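PDB 6K9Z: galactose-1-phosphate uridylyltransferase from Pyrobaculum aerophilum str. IM2, which probably transfers a uridylyl group from UDP-glucose to galactose 1-phosphate, and binds zinc. Local coordinates for residues Cys30-Gly35 with Val134-Pro139; Arg41-Leu46 with Val79-Pro84. The protein carries 1 engineered substitution. All coordinates share one frame; numbering follows the deposited sequence.

Contact 1 (Cys30-Gly35 with Val134-Pro139); sequences CPFCPG and VSLTHP. With ZN (zinc ion), chain C; UDP (uridine-5'-diphosphate), chain G.
C30, C33 and H138 meet at a zinc ion. C30 SG and C33 SG each lie 2.3 Å from the zinc, and H138 ND1 lies 2.1 Å from it. H86 supplies the fourth ligand. C33 SG sits in the plane of the H138 ring, at its edge, while C30 SG approaches the same ring obliquely. H138 CG is anti to the backbone N (chi1 -160°), which sets it 3.9 Å from F32 CB. F32 CB packs over one face of the imidazole in a CH-pi contact, 4.0 Å from the ring centroid. F32 O lies over a face of this ring too, 3.7 Å from H138 CE1. This carbonyl is buried and has no hydrogen-bond partner in the model. The metal bonds and the buried F32 and H138 make this the tight part.

P31 and L136 are partly exposed and meet more loosely, L136 CD2 reaching P31 CD only at 3.9 Å. L136 CD1 touches F32 CE2 at 3.6 Å, the two side chains crossing at about a right angle. P31, F32 and L136 all touch the uracil of UDP. L136 CD1 comes to 3.5 Å from UDP C6. F32 also meets F140, an engineered residue at the predicted catalytic position.

No hydrogen bond joins the two segments, so metal bonds and apolar contacts hold them. H138 NE2 hydrogen-bonds T83 O, which fixes the ring's rotation with ND1 on the metal. F32 N donates to C30 SG (N-H...S 156°), which would probably ease the negative charge of a zinc-bound thiolate.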
loop_
_atom_site.group_PDB
_atom_site.type_symbol
_atom_site.label_atom_id
_atom_site.label_comp_id
_atom_site.label_asym_id
_atom_site.label_seq_id
_atom_site.Cartn_x
_atom_site.Cartn_y
_atom_site.Cartn_z
ATOM N N CYS A 30 15.884 26.021 2.101
ATOM C CA CYS A 30 16.041 24.549 1.892
ATOM C C CYS A 30 16.911 23.980 3.009
ATOM O O CYS A 30 18.048 24.440 3.198
ATOM C CB CYS A 30 16.650 24.255 0.536
ATOM S SG CYS A 30 16.968 22.491 0.363
ATOM N N PRO A 31 16.425 22.963 3.773
ATOM C CA PRO A 31 17.208 22.390 4.891
ATOM C C PRO A 31 18.444 21.568 4.452
ATOM O O PRO A 31 19.341 21.250 5.318
ATOM C CB PRO A 31 16.176 21.491 5.616
ATOM C CG PRO A 31 15.255 21.034 4.506
ATOM C CD PRO A 31 15.145 22.262 3.585
ATOM N N PHE A 32 18.488 21.220 3.158
ATOM C CA PHE A 32 19.453 20.236 2.580
ATOM C C PHE A 32 20.504 20.928 1.711
ATOM O O PHE A 32 21.507 20.299 1.455
ATOM C CB PHE A 32 18.727 19.161 1.770
ATOM C CG PHE A 32 17.718 18.372 2.558
ATOM C CD1 PHE A 32 17.895 18.151 3.921
ATOM C CD2 PHE A 32 16.603 17.835 1.927
ATOM C CE1 PHE A 32 16.957 17.413 4.631
ATOM C CE2 PHE A 32 15.661 17.101 2.643
ATOM C CZ PHE A 32 15.854 16.888 3.993
ATOM N N CYS A 33 20.321 22.189 1.339
ATOM C CA CYS A 33 21.357 22.977 0.644
ATOM C C CYS A 33 22.595 23.182 1.551
ATOM O O CYS A 33 22.535 23.122 2.812
ATOM C CB CYS A 33 20.848 24.324 0.193
ATOM S SG CYS A 33 20.005 24.255 -1.414
ATOM N N PRO A 34 23.774 23.314 0.896
ATOM C CA PRO A 34 25.002 23.664 1.607
ATOM C C PRO A 34 24.765 25.012 2.304
ATOM O O PRO A 34 24.135 25.829 1.718
ATOM C CB PRO A 34 26.030 23.806 0.481
ATOM C CG PRO A 34 25.517 22.907 -0.600
ATOM C CD PRO A 34 24.012 23.088 -0.543
ATOM N N GLY A 35 25.213 25.158 3.557
ATOM C CA GLY A 35 25.001 26.408 4.321
ATOM C C GLY A 35 23.759 26.360 5.220
ATOM O O GLY A 35 23.633 27.219 6.126
ATOM N N VAL A 134 6.033 14.521 -2.038
ATOM C CA VAL A 134 7.384 15.102 -1.826
ATOM C C VAL A 134 7.333 16.606 -2.102
ATOM O O VAL A 134 7.464 17.002 -3.295
ATOM C CB VAL A 134 8.471 14.426 -2.668
ATOM C CG1 VAL A 134 9.848 14.911 -2.215
ATOM C CG2 VAL A 134 8.337 12.923 -2.562
ATOM N N SER A 135 7.268 17.385 -1.039
ATOM C CA SER A 135 7.228 18.860 -1.110
ATOM C C SER A 135 8.644 19.436 -1.242
ATOM O O SER A 135 8.785 20.372 -2.078
ATOM C CB SER A 135 6.443 19.461 0.047
ATOM O OG SER A 135 6.834 18.833 1.269
ATOM N N LEU A 136 9.664 18.836 -0.575
ATOM C CA LEU A 136 11.051 19.380 -0.656
ATOM C C LEU A 136 11.632 19.034 -2.044
ATOM O O LEU A 136 11.587 17.871 -2.429
ATOM C CB LEU A 136 11.908 18.793 0.471
ATOM C CG LEU A 136 11.551 19.200 1.898
ATOM C CD1 LEU A 136 12.265 18.295 2.877
ATOM C CD2 LEU A 136 11.894 20.654 2.196
ATOM N N THR A 137 12.215 19.995 -2.755
ATOM C CA THR A 137 12.628 19.843 -4.180
ATOM C C THR A 137 14.103 19.396 -4.276
ATOM O O THR A 137 14.527 18.866 -5.334
ATOM C CB THR A 137 12.272 21.122 -4.945
ATOM O OG1 THR A 137 12.750 22.317 -4.300
ATOM C CG2 THR A 137 10.765 21.245 -5.075
ATOM N N HIS A 138 14.872 19.507 -3.195
ATOM C CA HIS A 138 16.296 19.076 -3.202
ATOM C C HIS A 138 16.341 17.566 -3.329
ATOM O O HIS A 138 15.583 16.898 -2.624
ATOM C CB HIS A 138 16.992 19.580 -1.927
ATOM C CG HIS A 138 18.483 19.631 -2.045
ATOM N ND1 HIS A 138 19.188 20.790 -2.050
ATOM C CD2 HIS A 138 19.369 18.634 -2.172
ATOM C CE1 HIS A 138 20.483 20.528 -2.143
ATOM N NE2 HIS A 138 20.629 19.183 -2.256
ATOM N N PRO A 139 17.188 17.005 -4.239
ATOM C CA PRO A 139 17.315 15.563 -4.401
ATOM C C PRO A 139 17.779 14.919 -3.094
ATOM O O PRO A 139 18.826 15.279 -2.569
ATOM C CB PRO A 139 18.409 15.378 -5.450
ATOM C CG PRO A 139 18.338 16.636 -6.242
ATOM C CD PRO A 139 18.046 17.709 -5.211
HETATM ZN ZN ZN C . 18.369 22.640 -1.423
HETATM N N1 UDP G . 13.197 16.491 6.669
HETATM C C2 UDP G . 14.251 16.791 7.542
HETATM N N3 UDP G . 14.503 18.042 7.913
HETATM C C4 UDP G . 13.724 19.012 7.484
HETATM C C5 UDP G . 12.664 18.774 6.652
HETATM C C6 UDP G . 12.423 17.477 6.270
HETATM O O2 UDP G . 15.005 15.964 7.969
HETATM O O4 UDP G . 13.956 20.160 7.817
HETATM C "C1'" UDP G . 12.831 15.148 6.268
HETATM C "C2'" UDP G . 11.432 15.030 6.874
HETATM O "O2'" UDP G . 11.307 15.022 8.280
HETATM C "C3'" UDP G . 10.906 13.769 6.263
HETATM C "C4'" UDP G . 11.442 13.854 4.901
HETATM O "O4'" UDP G . 12.436 14.886 4.928
HETATM O "O3'" UDP G . 11.290 12.600 6.903
HETATM C "C5'" UDP G . 10.115 14.106 4.208
HETATM O "O5'" UDP G . 9.208 12.981 4.350
HETATM P PA UDP G . 8.277 12.411 5.586
HETATM O O1A UDP G . 7.690 13.501 6.456
HETATM O O2A UDP G . 7.142 11.736 4.884
HETATM O O3A UDP G . 9.219 11.350 6.394
HETATM P PB UDP G . 9.167 10.666 7.789
HETATM O O1B UDP G . 9.254 11.795 8.613
HETATM O O2B UDP G . 10.296 9.728 7.887
HETATM O O3B UDP G . 7.898 10.055 7.922
#

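Contact 2 (Arg41-Leu46 with Val79-Pro84); sequences RGWDVL and VVVETP
W43 brings the CH2 corner of its indole to V81 CG1 and one face to P84 CB. W43 CG sits between the backbone N and the carbonyl carbon (chi1 50°), the crowded position. P84 CB lies 4.3 Å from the centroid of the six-membered ring, and L46 CD2 packs over the opposite face of the indole. W43 CH2 touches V81 CG1 at 3.5 Å, with the two side chains at about a right angle. An alanine in place of W43 would probably open a gap between L46, V81 and P84 and take the indole contact from V81 CG1.

V45 CG1 is anti to the backbone N (chi1 175°) and lies 3.6 Å from V81 O. The V45 side chain also packs on helix 96-114. L46 CB meets V81 CB at 4.1 Å.

The backbones pair at L46 and V81. L46 N donates to V81 O at 3.1 Å, and V81 N donates to L46 O at 2.7 Å. This is an antiparallel hydrogen-bonded pair. It starts the pairing of strand 46-49, outermost within this chain, with strand 76-81, at one end of the large antiparallel sheet of this half-barrel enzyme.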
loop_
_atom_site.group_PDB
_atom_site.type_symbol
_atom_site.label_atom_id
_atom_site.label_comp_id
_atom_site.label_asym_id
_atom_site.label_seq_id
_atom_site.Cartn_x
_atom_site.Cartn_y
_atom_site.Cartn_z
ATOM N N ARG A 41 29.434 22.677 4.504
ATOM C CA ARG A 41 29.850 22.910 3.092
ATOM C C ARG A 41 31.028 22.007 2.702
ATOM O O ARG A 41 31.614 21.378 3.594
ATOM C CB ARG A 41 30.189 24.384 2.858
ATOM C CG ARG A 41 29.001 25.323 2.985
ATOM C CD ARG A 41 29.416 26.746 2.665
ATOM N NE ARG A 41 28.313 27.685 2.796
ATOM C CZ ARG A 41 27.404 27.910 1.857
ATOM N NH1 ARG A 41 26.442 28.789 2.066
ATOM N NH2 ARG A 41 27.468 27.260 0.709
ATOM N N GLY A 42 31.325 21.945 1.399
ATOM C CA GLY A 42 32.425 21.125 0.845
ATOM C C GLY A 42 32.145 19.631 0.790
ATOM O O GLY A 42 33.115 18.855 0.824
ATOM N N TRP A 43 30.874 19.236 0.703
ATOM C CA TRP A 43 30.502 17.796 0.656
ATOM C C TRP A 43 29.854 17.441 -0.689
ATOM O O TRP A 43 29.205 18.316 -1.285
ATOM C CB TRP A 43 29.562 17.453 1.816
ATOM C CG TRP A 43 28.403 18.393 1.955
ATOM C CD1 TRP A 43 28.346 19.510 2.734
ATOM C CD2 TRP A 43 27.127 18.302 1.296
ATOM N NE1 TRP A 43 27.127 20.118 2.610
ATOM C CE2 TRP A 43 26.357 19.400 1.735
ATOM C CE3 TRP A 43 26.558 17.405 0.386
ATOM C CZ2 TRP A 43 25.053 19.620 1.294
ATOM C CZ3 TRP A 43 25.272 17.625 -0.050
ATOM C CH2 TRP A 43 24.531 18.717 0.398
ATOM N N ASP A 44 30.065 16.203 -1.145
ATOM C CA ASP A 44 29.446 15.686 -2.387
ATOM C C ASP A 44 28.136 15.013 -1.990
ATOM O O ASP A 44 27.160 15.111 -2.789
ATOM C CB ASP A 44 30.374 14.708 -3.124
ATOM C CG ASP A 44 31.537 15.374 -3.847
ATOM O OD1 ASP A 44 31.338 16.486 -4.386
ATOM O OD2 ASP A 44 32.619 14.762 -3.881
ATOM N N VAL A 45 28.157 14.277 -0.863
ATOM C CA VAL A 45 26.990 13.527 -0.330
ATOM C C VAL A 45 26.980 13.678 1.181
ATOM O O VAL A 45 28.037 13.673 1.792
ATOM C CB VAL A 45 27.017 12.041 -0.731
ATOM C CG1 VAL A 45 25.896 11.267 -0.072
ATOM C CG2 VAL A 45 26.991 11.863 -2.246
ATOM N N LEU A 46 25.797 13.847 1.750
ATOM C CA LEU A 46 25.642 14.035 3.197
ATOM C C LEU A 46 24.584 13.079 3.705
ATOM O O LEU A 46 23.522 13.062 3.106
ATOM C CB LEU A 46 25.208 15.482 3.400
ATOM C CG LEU A 46 25.714 16.105 4.676
ATOM C CD1 LEU A 46 27.227 16.005 4.719
ATOM C CD2 LEU A 46 25.248 17.549 4.774
ATOM N N VAL A 79 18.526 11.057 6.424
ATOM C CA VAL A 79 18.318 11.689 5.104
ATOM C C VAL A 79 19.635 11.591 4.369
ATOM O O VAL A 79 20.689 11.980 4.907
ATOM C CB VAL A 79 17.824 13.137 5.217
ATOM C CG1 VAL A 79 17.706 13.756 3.841
ATOM C CG2 VAL A 79 16.510 13.202 5.956
ATOM N N VAL A 80 19.561 11.097 3.146
ATOM C CA VAL A 80 20.722 11.049 2.221
ATOM C C VAL A 80 20.543 12.257 1.286
ATOM O O VAL A 80 19.668 12.168 0.381
ATOM C CB VAL A 80 20.739 9.738 1.435
ATOM C CG1 VAL A 80 21.895 9.689 0.424
ATOM C CG2 VAL A 80 20.741 8.516 2.372
ATOM N N VAL A 81 21.343 13.293 1.481
ATOM C CA VAL A 81 21.369 14.464 0.572
ATOM C C VAL A 81 22.292 14.057 -0.561
ATOM O O VAL A 81 23.516 13.937 -0.339
ATOM C CB VAL A 81 21.772 15.763 1.267
ATOM C CG1 VAL A 81 21.529 16.965 0.369
ATOM C CG2 VAL A 81 21.100 15.941 2.605
ATOM N N GLU A 82 21.713 13.903 -1.741
ATOM C CA GLU A 82 22.311 13.196 -2.889
ATOM C C GLU A 82 23.306 14.053 -3.680
ATOM O O GLU A 82 24.043 13.464 -4.454
ATOM C CB GLU A 82 21.192 12.697 -3.775
ATOM C CG GLU A 82 20.427 11.561 -3.128
ATOM C CD GLU A 82 19.162 11.204 -3.909
ATOM O OE1 GLU A 82 18.837 11.973 -4.845
ATOM O OE2 GLU A 82 18.630 10.094 -3.690
ATOM N N THR A 83 23.262 15.372 -3.517
ATOM C CA THR A 83 24.085 16.359 -4.270
ATOM C C THR A 83 23.959 17.673 -3.532
ATOM O O THR A 83 22.908 17.927 -2.947
ATOM C CB THR A 83 23.582 16.528 -5.716
ATOM O OG1 THR A 83 24.256 17.618 -6.326
ATOM C CG2 THR A 83 22.086 16.819 -5.773
ATOM N N PRO A 84 24.992 18.539 -3.542
ATOM C CA PRO A 84 24.874 19.896 -3.025
ATOM C C PRO A 84 23.990 20.796 -3.921
ATOM O O PRO A 84 23.516 21.786 -3.457
ATOM C CB PRO A 84 26.362 20.349 -2.959
ATOM C CG PRO A 84 27.096 19.518 -3.981
ATOM C CD PRO A 84 26.350 18.216 -4.029
#

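How the contacts relate
Contact 2 is nested inside the loop that contact 1 closes. The chain passes through 30-35, 41-46, 79-84 and 134-139 in that order. The contact centres are 10 Å apart, and all four segments belong to the N-terminal uridylyltransferase domain. Segment 134-139 leads directly into strand 140-146. That strand lies beside 76-81, which lies beside 46-49, so both contacts cluster at one end of the nine-stranded sheet. They also touch directly. P34 CD packs against P84 O at 3.2 Å, and V81 CG1 against F32 O at 3.5 Å. H86 follows 79-84 closely and completes the zinc site. The sheet edge, the zinc and the UDP pocket thus form one continuous region.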